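Local coordinates for 4-alpha-glucanotransferase (Streptococcus agalactiae, PDB 6M6T), which belongs to the amylomaltases, also called disproportionating enzymes, a glucanotransferase family of the TIM-barrel clan that accommodates glycan chains in its binding cleft, at residues D257-W268 with Y304-N315. Residues are numbered along the deposited sequence; the frame is centred on the assembly and turned at random.
Sequences DGQLWGNPIYNW and YWEIRGDYQTAN. With AC1 (4,6-dideoxy-4-{[(1S,4R,5S,6S)-4,5,6-trihydroxy-3-(hydroxymethyl)cyclohex-2-en-1-yl]amino}-alpha-D-glucopyranose), chain I.
I265 and Y304 form the buried half of this contact. The branch methyl CG2 of I265 lies 3.4 Å from Y304 CE2, with its CD1 close to the same edge atoms. W268 comes to the other end of the ring, its CD1 3.5 Å from Y304 CE1; the two planes meet at 44°, neither stacked nor edge-to-face. Both neighbours approach obliquely from one side of the Y304 ring plane, and the phenol hydroxyl is hydrogen-bonded to K236. That lysine also forms a salt bridge with E306, whose CG packs on I265, so one buried phenol and one carboxylate share a cation.

A second apolar cluster centres on L260. With CG anti to the backbone N (chi1 179°), its CD1 is carried over one face of the Y311 ring, 3.8 Å from the centroid and 25° off the normal, a CH-pi contact. The same methyl reaches I307 CD1 at 4.1 Å, and A314 CB fits against L260 CB at 3.9 Å. W305 NE1 donates to A314 O, tying the returning loop to its own strand.

Packing thins toward D257, T313 and N315. In this exposed corner D257 OD1 meets the methyl T313 CG2 at 3.5 Å, and D257 O faces N315 OD1 at 3.5 Å, an acceptor-acceptor approach without a bond.

The two strands are not sheet neighbours: 245-249 runs between them, antiparallel to both, and pairs its backbone with Q259, W261 and N263. On the glycan side, W261 NE1 bonds Q259 OE1 at 2.6 Å, in the carbonyl plane, and Q259, L260 and W261 all line glycan pockets. The geometry is that of a small antiparallel sheet beside the TIM barrel; its edge strand 259-264 borders the bound glycan.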
loop_
_atom_site.group_PDB
_atom_site.type_symbol
_atom_site.label_atom_id
_atom_site.label_comp_id
_atom_site.label_asym_id
_atom_site.label_seq_id
_atom_site.Cartn_x
_atom_site.Cartn_y
_atom_site.Cartn_z
ATOM N N ASP A 257 17.337 -3.420 -17.232
ATOM C CA ASP A 257 16.550 -2.324 -17.777
ATOM C C ASP A 257 15.933 -1.390 -16.730
ATOM O O ASP A 257 15.461 -0.309 -17.100
ATOM C CB ASP A 257 15.469 -2.859 -18.721
ATOM C CG ASP A 257 15.775 -2.519 -20.171
ATOM O OD1 ASP A 257 16.504 -1.531 -20.387
ATOM O OD2 ASP A 257 15.326 -3.250 -21.082
ATOM N N GLY A 258 15.921 -1.759 -15.456
ATOM C CA GLY A 258 15.485 -0.808 -14.449
ATOM C C GLY A 258 13.974 -0.659 -14.424
ATOM O O GLY A 258 13.227 -1.516 -14.907
ATOM N N GLN A 259 13.518 0.459 -13.861
ATOM C CA GLN A 259 12.091 0.659 -13.650
ATOM C C GLN A 259 11.675 2.073 -14.013
ATOM O O GLN A 259 12.321 3.050 -13.620
ATOM C CB GLN A 259 11.678 0.393 -12.198
ATOM C CG GLN A 259 11.557 -1.069 -11.815
ATOM C CD GLN A 259 11.257 -1.235 -10.338
ATOM O OE1 GLN A 259 10.579 -0.395 -9.737
ATOM N NE2 GLN A 259 11.789 -2.298 -9.735
ATOM N N LEU A 260 10.564 2.163 -14.738
ATOM C CA LEU A 260 9.898 3.420 -15.046
ATOM C C LEU A 260 8.540 3.405 -14.354
ATOM O O LEU A 260 7.730 2.499 -14.596
ATOM C CB LEU A 260 9.755 3.598 -16.558
ATOM C CG LEU A 260 9.063 4.867 -17.031
ATOM C CD1 LEU A 260 9.979 5.637 -17.970
ATOM C CD2 LEU A 260 7.733 4.503 -17.696
ATOM N N TRP A 261 8.299 4.392 -13.485
ATOM C CA TRP A 261 7.106 4.421 -12.642
ATOM C C TRP A 261 5.995 5.330 -13.174
ATOM O O TRP A 261 4.826 4.927 -13.183
ATOM C CB TRP A 261 7.489 4.845 -11.221
ATOM C CG TRP A 261 8.357 3.844 -10.507
ATOM C CD1 TRP A 261 8.666 2.578 -10.926
ATOM C CD2 TRP A 261 9.023 4.023 -9.247
ATOM N NE1 TRP A 261 9.488 1.961 -10.005
ATOM C CE2 TRP A 261 9.719 2.823 -8.966
ATOM C CE3 TRP A 261 9.092 5.075 -8.328
ATOM C CZ2 TRP A 261 10.477 2.651 -7.810
ATOM C CZ3 TRP A 261 9.850 4.900 -7.177
ATOM C CH2 TRP A 261 10.530 3.697 -6.932
ATOM N N GLY A 262 6.324 6.543 -13.620
ATOM C CA GLY A 262 5.360 7.446 -14.208
ATOM C C GLY A 262 4.863 8.546 -13.295
ATOM O O GLY A 262 4.171 9.457 -13.770
ATOM N N ASN A 263 5.183 8.495 -12.008
ATOM C CA ASN A 263 4.706 9.524 -11.102
ATOM C C ASN A 263 5.408 10.852 -11.378
ATOM O O ASN A 263 6.568 10.887 -11.804
ATOM C CB ASN A 263 4.939 9.127 -9.645
ATOM C CG ASN A 263 4.740 7.646 -9.394
ATOM O OD1 ASN A 263 5.474 6.814 -9.920
ATOM N ND2 ASN A 263 3.750 7.311 -8.568
ATOM N N PRO A 264 4.735 11.961 -11.120
ATOM C CA PRO A 264 5.417 13.252 -11.174
ATOM C C PRO A 264 6.510 13.312 -10.118
ATOM O O PRO A 264 6.556 12.511 -9.186
ATOM C CB PRO A 264 4.300 14.260 -10.883
ATOM C CG PRO A 264 3.293 13.482 -10.092
ATOM C CD PRO A 264 3.353 12.073 -10.628
ATOM N N ILE A 265 7.386 14.291 -10.277
ATOM C CA ILE A 265 8.555 14.488 -9.438
ATOM C C ILE A 265 8.321 15.693 -8.536
ATOM O O ILE A 265 7.569 16.609 -8.882
ATOM C CB ILE A 265 9.774 14.669 -10.355
ATOM C CG1 ILE A 265 10.097 13.354 -11.051
ATOM C CG2 ILE A 265 10.945 15.211 -9.616
ATOM C CD1 ILE A 265 10.841 12.387 -10.171
ATOM N N TYR A 266 8.948 15.684 -7.360
ATOM C CA TYR A 266 8.758 16.763 -6.401
ATOM C C TYR A 266 9.682 17.947 -6.697
ATOM O O TYR A 266 10.849 17.775 -7.067
ATOM C CB TYR A 266 8.991 16.246 -4.973
ATOM C CG TYR A 266 7.867 15.358 -4.470
ATOM C CD1 TYR A 266 6.557 15.834 -4.405
ATOM C CD2 TYR A 266 8.106 14.039 -4.080
ATOM C CE1 TYR A 266 5.523 15.028 -3.966
ATOM C CE2 TYR A 266 7.073 13.225 -3.636
ATOM C CZ TYR A 266 5.784 13.720 -3.587
ATOM O OH TYR A 266 4.741 12.928 -3.163
ATOM N N ASN A 267 9.148 19.163 -6.542
ATOM C CA ASN A 267 9.972 20.376 -6.526
ATOM C C ASN A 267 10.360 20.591 -5.070
ATOM O O ASN A 267 9.795 21.423 -4.352
ATOM C CB ASN A 267 9.222 21.570 -7.113
ATOM C CG ASN A 267 10.035 22.867 -7.084
ATOM O OD1 ASN A 267 11.222 22.874 -7.414
ATOM N ND2 ASN A 267 9.393 23.968 -6.694
ATOM N N TRP A 268 11.333 19.792 -4.628
ATOM C CA TRP A 268 11.655 19.730 -3.211
ATOM C C TRP A 268 12.044 21.094 -2.649
ATOM O O TRP A 268 11.975 21.297 -1.426
ATOM C CB TRP A 268 12.770 18.706 -2.979
ATOM C CG TRP A 268 12.313 17.254 -2.981
ATOM C CD1 TRP A 268 12.491 16.341 -3.980
ATOM C CD2 TRP A 268 11.626 16.563 -1.931
ATOM N NE1 TRP A 268 11.959 15.126 -3.623
ATOM C CE2 TRP A 268 11.416 15.234 -2.372
ATOM C CE3 TRP A 268 11.167 16.935 -0.661
ATOM C CZ2 TRP A 268 10.767 14.280 -1.591
ATOM C CZ3 TRP A 268 10.522 15.982 0.119
ATOM C CH2 TRP A 268 10.323 14.673 -0.352
ATOM N N TYR A 304 16.642 10.830 -5.289
ATOM C CA TYR A 304 15.677 10.153 -6.155
ATOM C C TYR A 304 16.130 10.187 -7.612
ATOM O O TYR A 304 16.854 11.089 -8.048
ATOM C CB TYR A 304 14.269 10.755 -6.055
ATOM C CG TYR A 304 14.209 12.166 -6.549
ATOM C CD1 TYR A 304 14.607 13.211 -5.726
ATOM C CD2 TYR A 304 13.794 12.465 -7.842
ATOM C CE1 TYR A 304 14.583 14.514 -6.159
ATOM C CE2 TYR A 304 13.777 13.781 -8.290
ATOM C CZ TYR A 304 14.163 14.795 -7.434
ATOM O OH TYR A 304 14.159 16.107 -7.812
ATOM N N TRP A 305 15.691 9.183 -8.361
ATOM C CA TRP A 305 16.022 9.061 -9.771
ATOM C C TRP A 305 14.965 9.777 -10.607
ATOM O O TRP A 305 13.766 9.544 -10.428
ATOM C CB TRP A 305 16.108 7.590 -10.157
ATOM C CG TRP A 305 16.439 7.370 -11.579
ATOM C CD1 TRP A 305 15.564 7.119 -12.594
ATOM C CD2 TRP A 305 17.746 7.369 -12.161
ATOM N NE1 TRP A 305 16.248 6.954 -13.771
ATOM C CE2 TRP A 305 17.589 7.102 -13.532
ATOM C CE3 TRP A 305 19.033 7.567 -11.655
ATOM C CZ2 TRP A 305 18.668 7.027 -14.403
ATOM C CZ3 TRP A 305 20.104 7.494 -12.520
ATOM C CH2 TRP A 305 19.917 7.224 -13.880
ATOM N N GLU A 306 15.419 10.638 -11.524
ATOM C CA GLU A 306 14.566 11.588 -12.232
ATOM C C GLU A 306 14.710 11.374 -13.742
ATOM O O GLU A 306 15.617 11.930 -14.372
ATOM C CB GLU A 306 14.918 13.022 -11.831
ATOM C CG GLU A 306 13.915 14.086 -12.306
ATOM C CD GLU A 306 14.470 15.530 -12.284
ATOM O OE1 GLU A 306 15.126 15.943 -13.270
ATOM O OE2 GLU A 306 14.231 16.276 -11.300
ATOM N N ILE A 307 13.804 10.586 -14.325
ATOM C CA ILE A 307 13.766 10.437 -15.776
ATOM C C ILE A 307 13.241 11.727 -16.387
ATOM O O ILE A 307 12.207 12.251 -15.963
ATOM C CB ILE A 307 12.871 9.254 -16.176
ATOM C CG1 ILE A 307 13.293 7.969 -15.445
ATOM C CG2 ILE A 307 12.878 9.088 -17.690
ATOM C CD1 ILE A 307 12.149 7.196 -14.804
ATOM N N ARG A 308 13.945 12.251 -17.383
ATOM C CA ARG A 308 13.428 13.440 -18.045
ATOM C C ARG A 308 12.289 13.058 -18.989
ATOM O O ARG A 308 11.980 11.878 -19.186
ATOM C CB ARG A 308 14.537 14.151 -18.809
ATOM C CG ARG A 308 15.320 13.218 -19.697
ATOM C CD ARG A 308 16.595 13.866 -20.210
ATOM N NE ARG A 308 17.587 12.845 -20.529
ATOM C CZ ARG A 308 18.573 12.476 -19.714
ATOM N NH1 ARG A 308 18.721 13.063 -18.529
ATOM N NH2 ARG A 308 19.417 11.519 -20.088
ATOM N N GLY A 309 11.646 14.075 -19.574
ATOM C CA GLY A 309 10.765 13.843 -20.705
ATOM C C GLY A 309 11.628 13.331 -21.838
ATOM O O GLY A 309 12.837 13.201 -21.645
ATOM N N ASP A 310 11.063 13.046 -23.010
ATOM C CA ASP A 310 11.833 12.491 -24.133
ATOM C C ASP A 310 12.694 11.305 -23.686
ATOM O O ASP A 310 13.859 11.162 -24.066
ATOM C CB ASP A 310 12.675 13.574 -24.847
ATOM C CG ASP A 310 13.809 14.175 -23.980
ATOM O OD1 ASP A 310 14.934 13.617 -23.955
ATOM O OD2 ASP A 310 13.575 15.229 -23.335
ATOM N N TYR A 311 12.106 10.432 -22.872
ATOM C CA TYR A 311 12.792 9.213 -22.484
ATOM C C TYR A 311 12.552 8.134 -23.527
ATOM O O TYR A 311 11.583 8.179 -24.287
ATOM C CB TYR A 311 12.326 8.734 -21.105
ATOM C CG TYR A 311 10.860 8.359 -21.006
ATOM C CD1 TYR A 311 9.903 9.302 -20.646
ATOM C CD2 TYR A 311 10.433 7.052 -21.250
ATOM C CE1 TYR A 311 8.546 8.958 -20.543
ATOM C CE2 TYR A 311 9.080 6.705 -21.161
ATOM C CZ TYR A 311 8.145 7.665 -20.802
ATOM O OH TYR A 311 6.812 7.339 -20.706
ATOM N N GLN A 312 13.468 7.179 -23.585
ATOM C CA GLN A 312 13.193 5.937 -24.294
ATOM C C GLN A 312 13.225 4.725 -23.375
ATOM O O GLN A 312 12.354 3.854 -23.475
ATOM C CB GLN A 312 14.165 5.754 -25.476
ATOM C CG GLN A 312 13.714 4.672 -26.476
ATOM C CD GLN A 312 12.479 5.070 -27.288
ATOM O OE1 GLN A 312 12.149 6.255 -27.412
ATOM N NE2 GLN A 312 11.792 4.071 -27.846
ATOM N N THR A 313 14.188 4.651 -22.466
ATOM C CA THR A 313 14.086 3.759 -21.321
ATOM C C THR A 313 14.308 4.585 -20.061
ATOM O O THR A 313 14.592 5.788 -20.116
ATOM C CB THR A 313 15.073 2.576 -21.404
ATOM O OG1 THR A 313 15.126 2.094 -22.752
ATOM C CG2 THR A 313 14.617 1.418 -20.518
ATOM N N ALA A 314 14.131 3.926 -18.915
ATOM C CA ALA A 314 14.278 4.551 -17.608
ATOM C C ALA A 314 15.729 4.844 -17.244
ATOM O O ALA A 314 15.971 5.535 -16.252
ATOM C CB ALA A 314 13.643 3.658 -16.542
ATOM N N ASN A 315 16.693 4.358 -18.018
ATOM C CA ASN A 315 18.094 4.673 -17.777
ATOM C C ASN A 315 18.470 6.077 -18.223
ATOM O O ASN A 315 19.638 6.454 -18.090
ATOM C CB ASN A 315 18.972 3.648 -18.484
ATOM C CG ASN A 315 18.702 2.243 -17.999
ATOM O OD1 ASN A 315 17.993 1.466 -18.653
ATOM N ND2 ASN A 315 19.246 1.915 -16.830
HETATM C C1 AC1 I . 5.157 0.111 -8.306
HETATM O O2 AC1 I . 6.568 -1.575 -9.414
HETATM C C2 AC1 I . 5.360 -0.798 -9.534
HETATM C C4A AC1 I . 3.420 2.589 -15.773
HETATM C C3 AC1 I . 5.398 -0.017 -10.815
HETATM O O3 AC1 I . 5.543 -0.985 -11.842
HETATM C C4 AC1 I . 4.087 0.794 -10.956
HETATM N N4A AC1 I . 3.882 1.539 -12.236
HETATM C C5 AC1 I . 4.104 1.755 -9.780
HETATM O O5 AC1 I . 4.025 1.005 -8.549
HETATM C C6 AC1 I . 2.912 2.702 -9.882
HETATM C C1B AC1 I . 3.174 0.856 -13.354
HETATM C C2B AC1 I . 4.186 0.643 -14.467
HETATM O O2B AC1 I . 5.325 -0.065 -13.969
HETATM C C3B AC1 I . 4.610 2.029 -14.977
HETATM O O3B AC1 I . 5.784 1.936 -15.813
HETATM O O4 AC1 I . 3.646 3.953 -16.236
HETATM C C5B AC1 I . 2.229 2.483 -15.025
HETATM C C7B AC1 I . 2.113 1.632 -13.888
HETATM C C6B AC1 I . 1.034 3.312 -15.557
HETATM O O6B AC1 I . 1.503 4.350 -16.444
#